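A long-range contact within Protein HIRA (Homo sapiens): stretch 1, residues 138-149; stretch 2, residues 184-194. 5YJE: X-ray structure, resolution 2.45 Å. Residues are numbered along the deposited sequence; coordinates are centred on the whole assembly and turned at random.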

# COMPACT_ATOMS: atom_id res chain seq x y z
N LEU B 138 22.85 4.53 -5.67
CA LEU B 138 22.25 3.22 -5.72
C LEU B 138 22.91 2.33 -4.68
O LEU B 138 24.12 2.42 -4.45
CB LEU B 138 22.43 2.55 -7.11
CG LEU B 138 21.58 3.03 -8.28
CD1 LEU B 138 21.93 2.28 -9.60
CD2 LEU B 138 20.08 2.88 -7.95
N HIS B 139 22.11 1.46 -4.08
CA HIS B 139 22.61 0.39 -3.22
C HIS B 139 21.87 -0.89 -3.56
O HIS B 139 20.70 -0.86 -3.96
CB HIS B 139 22.42 0.70 -1.72
CG HIS B 139 22.99 2.00 -1.28
ND1 HIS B 139 22.51 3.22 -1.71
CD2 HIS B 139 24.00 2.29 -0.41
CE1 HIS B 139 23.20 4.20 -1.15
NE2 HIS B 139 24.11 3.66 -0.36
N CYS B 140 22.55 -2.04 -3.37
CA CYS B 140 21.89 -3.34 -3.39
C CYS B 140 22.35 -4.18 -2.21
O CYS B 140 23.50 -4.14 -1.79
CB CYS B 140 22.17 -4.16 -4.66
SG CYS B 140 22.08 -3.16 -6.06
N THR B 141 21.40 -4.96 -1.70
CA THR B 141 21.64 -5.99 -0.72
C THR B 141 20.77 -7.15 -1.16
O THR B 141 19.54 -7.01 -1.19
CB THR B 141 21.26 -5.53 0.69
OG1 THR B 141 21.99 -4.35 1.04
CG2 THR B 141 21.53 -6.62 1.72
N GLY B 142 21.38 -8.27 -1.51
CA GLY B 142 20.58 -9.35 -2.07
C GLY B 142 19.76 -8.85 -3.24
O GLY B 142 20.27 -8.20 -4.16
N SER B 143 18.47 -9.13 -3.21
CA SER B 143 17.57 -8.74 -4.29
C SER B 143 16.89 -7.40 -4.05
O SER B 143 15.93 -7.07 -4.75
CB SER B 143 16.52 -9.83 -4.50
OG SER B 143 17.16 -11.08 -4.70
N TYR B 144 17.35 -6.64 -3.05
CA TYR B 144 16.80 -5.33 -2.76
C TYR B 144 17.63 -4.25 -3.46
O TYR B 144 18.86 -4.23 -3.34
CB TYR B 144 16.74 -5.08 -1.25
CG TYR B 144 15.76 -5.99 -0.52
CD1 TYR B 144 14.39 -5.75 -0.56
CD2 TYR B 144 16.21 -7.09 0.21
CE1 TYR B 144 13.48 -6.59 0.13
CE2 TYR B 144 15.31 -7.94 0.88
CZ TYR B 144 13.95 -7.69 0.84
OH TYR B 144 13.09 -8.52 1.52
N VAL B 145 16.94 -3.38 -4.19
CA VAL B 145 17.56 -2.27 -4.89
C VAL B 145 16.99 -1.00 -4.29
O VAL B 145 15.77 -0.85 -4.18
CB VAL B 145 17.31 -2.32 -6.41
CG1 VAL B 145 17.89 -1.07 -7.09
CG2 VAL B 145 17.92 -3.59 -7.00
N MET B 146 17.88 -0.09 -3.91
CA MET B 146 17.52 1.18 -3.30
C MET B 146 18.04 2.31 -4.17
O MET B 146 19.22 2.33 -4.52
CB MET B 146 18.08 1.27 -1.88
CG MET B 146 17.76 2.59 -1.19
SD MET B 146 18.21 2.68 0.57
CE MET B 146 19.98 2.66 0.59
N ALA B 147 17.17 3.24 -4.52
CA ALA B 147 17.54 4.43 -5.26
C ALA B 147 17.25 5.67 -4.42
O ALA B 147 16.13 5.85 -3.93
CB ALA B 147 16.79 4.49 -6.60
N LEU B 148 18.26 6.52 -4.25
CA LEU B 148 18.13 7.85 -3.65
C LEU B 148 18.26 8.89 -4.76
O LEU B 148 19.28 8.93 -5.45
CB LEU B 148 19.21 8.08 -2.58
CG LEU B 148 18.95 7.85 -1.08
CD1 LEU B 148 18.91 6.38 -0.71
CD2 LEU B 148 20.03 8.53 -0.27
N THR B 149 17.25 9.73 -4.91
CA THR B 149 17.18 10.64 -6.04
C THR B 149 17.59 12.06 -5.65
O THR B 149 17.69 12.42 -4.47
CB THR B 149 15.77 10.65 -6.65
OG1 THR B 149 14.82 11.17 -5.70
CG2 THR B 149 15.35 9.25 -7.08
N GLN B 184 26.34 7.41 7.49
CA GLN B 184 26.29 6.06 6.92
C GLN B 184 24.88 5.74 6.47
O GLN B 184 23.89 6.23 7.03
CB GLN B 184 26.78 4.98 7.90
CG GLN B 184 28.30 4.95 8.11
CD GLN B 184 28.74 5.74 9.35
OE1 GLN B 184 28.03 5.79 10.36
NE2 GLN B 184 29.93 6.34 9.27
N ILE B 185 24.81 4.89 5.45
CA ILE B 185 23.56 4.42 4.86
C ILE B 185 23.64 2.90 4.77
O ILE B 185 24.54 2.37 4.10
CB ILE B 185 23.31 5.02 3.47
CG1 ILE B 185 22.97 6.50 3.59
CG2 ILE B 185 22.18 4.27 2.78
CD1 ILE B 185 22.59 7.16 2.27
N LEU B 186 22.72 2.21 5.42
CA LEU B 186 22.61 0.77 5.30
C LEU B 186 21.33 0.39 4.56
O LEU B 186 20.27 1.01 4.73
CB LEU B 186 22.58 0.06 6.65
CG LEU B 186 23.53 0.29 7.80
CD1 LEU B 186 23.09 -0.62 8.95
CD2 LEU B 186 24.96 -0.03 7.39
N LEU B 187 21.42 -0.69 3.81
CA LEU B 187 20.25 -1.39 3.31
C LEU B 187 20.34 -2.82 3.82
O LEU B 187 21.18 -3.60 3.35
CB LEU B 187 20.20 -1.34 1.78
CG LEU B 187 18.97 -2.02 1.18
CD1 LEU B 187 17.67 -1.38 1.72
CD2 LEU B 187 19.08 -1.97 -0.35
N THR B 188 19.50 -3.16 4.79
CA THR B 188 19.62 -4.45 5.46
C THR B 188 19.16 -5.59 4.55
O THR B 188 18.55 -5.38 3.49
CB THR B 188 18.84 -4.46 6.77
OG1 THR B 188 17.44 -4.64 6.50
CG2 THR B 188 19.08 -3.16 7.52
N GLN B 189 19.43 -6.81 4.99
CA GLN B 189 19.09 -8.02 4.25
C GLN B 189 17.59 -8.24 4.12
O GLN B 189 17.18 -9.16 3.42
CB GLN B 189 19.76 -9.24 4.91
N HIS B 190 16.76 -7.41 4.77
CA HIS B 190 15.34 -7.41 4.49
C HIS B 190 14.90 -6.14 3.78
O HIS B 190 13.70 -5.87 3.69
CB HIS B 190 14.53 -7.60 5.76
CG HIS B 190 14.81 -8.91 6.44
ND1 HIS B 190 14.26 -10.10 6.03
CD2 HIS B 190 15.64 -9.21 7.47
CE1 HIS B 190 14.71 -11.08 6.79
NE2 HIS B 190 15.55 -10.57 7.67
N GLY B 191 15.84 -5.36 3.25
CA GLY B 191 15.47 -4.24 2.40
C GLY B 191 15.02 -3.02 3.18
O GLY B 191 14.26 -2.20 2.65
N ILE B 192 15.46 -2.90 4.42
CA ILE B 192 15.12 -1.77 5.28
C ILE B 192 16.23 -0.73 5.17
O ILE B 192 17.41 -1.09 5.36
CB ILE B 192 14.91 -2.23 6.72
CG1 ILE B 192 13.73 -3.21 6.73
CG2 ILE B 192 14.75 -1.03 7.67
CD1 ILE B 192 13.11 -3.42 8.08
N PRO B 193 15.92 0.52 4.84
CA PRO B 193 16.96 1.55 4.83
C PRO B 193 17.17 2.17 6.21
O PRO B 193 16.23 2.46 6.95
CB PRO B 193 16.42 2.59 3.83
CG PRO B 193 14.92 2.44 3.90
CD PRO B 193 14.62 1.03 4.37
N VAL B 194 18.44 2.37 6.52
CA VAL B 194 18.89 2.97 7.77
C VAL B 194 19.81 4.15 7.43
O VAL B 194 20.73 4.01 6.61
CB VAL B 194 19.62 1.95 8.66
CG1 VAL B 194 19.96 2.54 9.99
CG2 VAL B 194 18.76 0.71 8.83
O HOH W 1 13.72 -10.92 3.16

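What forms the apolar centre of the contact? Each stretch folds into a hairpin, and the two pack mainly through side chains of the first against side chains and turn backbone of the second, burying 569 Å² in all. Leu 187, with chi1 t and chi2 p, loses the most surface to the other stretch. Its CD2 lies 3.7 Å from CB of Met 146 and 4.0 Å from CB of Tyr 144, so one methyl group touches neighbours on the second strand of the opposing hairpin. Met 146 is long and flexible enough to reach further: its CE sits 3.5 Å from CG2 of Ile 185, and its SD 3.7 Å from CB of Pro 193. Leu 148 extends the apolar layer, with CD2 3.9 Å from CD1 of Ile 185.

How do the aromatic rings take part? The Tyr 144 ring lies against the turn from Thr 188 to Gly 191, with CA of Gly 191 3.5 Å from the ring centroid, over one face, in a CH-pi contact. Glycine suits this place twice over: its phi is positive, and an ideal CB would fall 2.3 Å from CD1 of Tyr 144, a clash. A looser CH-pi contact occurs at His 139, where the methyl CG2 of Ile 185 stands over a ring face, 4.1 Å from the centroid.

Which polar interactions join the stretches? One direct hydrogen bond does so, from OG1 of Thr 141 to the backbone O of Leu 187, at a short 2.6 Å. Threonine can serve both polar and apolar needs here, since its CG2 also packs 3.8 Å from CA of Gln 189. Near the tyrosine hydroxyl, a water bridges the stretches, 3.0 Å from OH of Tyr 144 and 3.0 Å from ND1 of His 190.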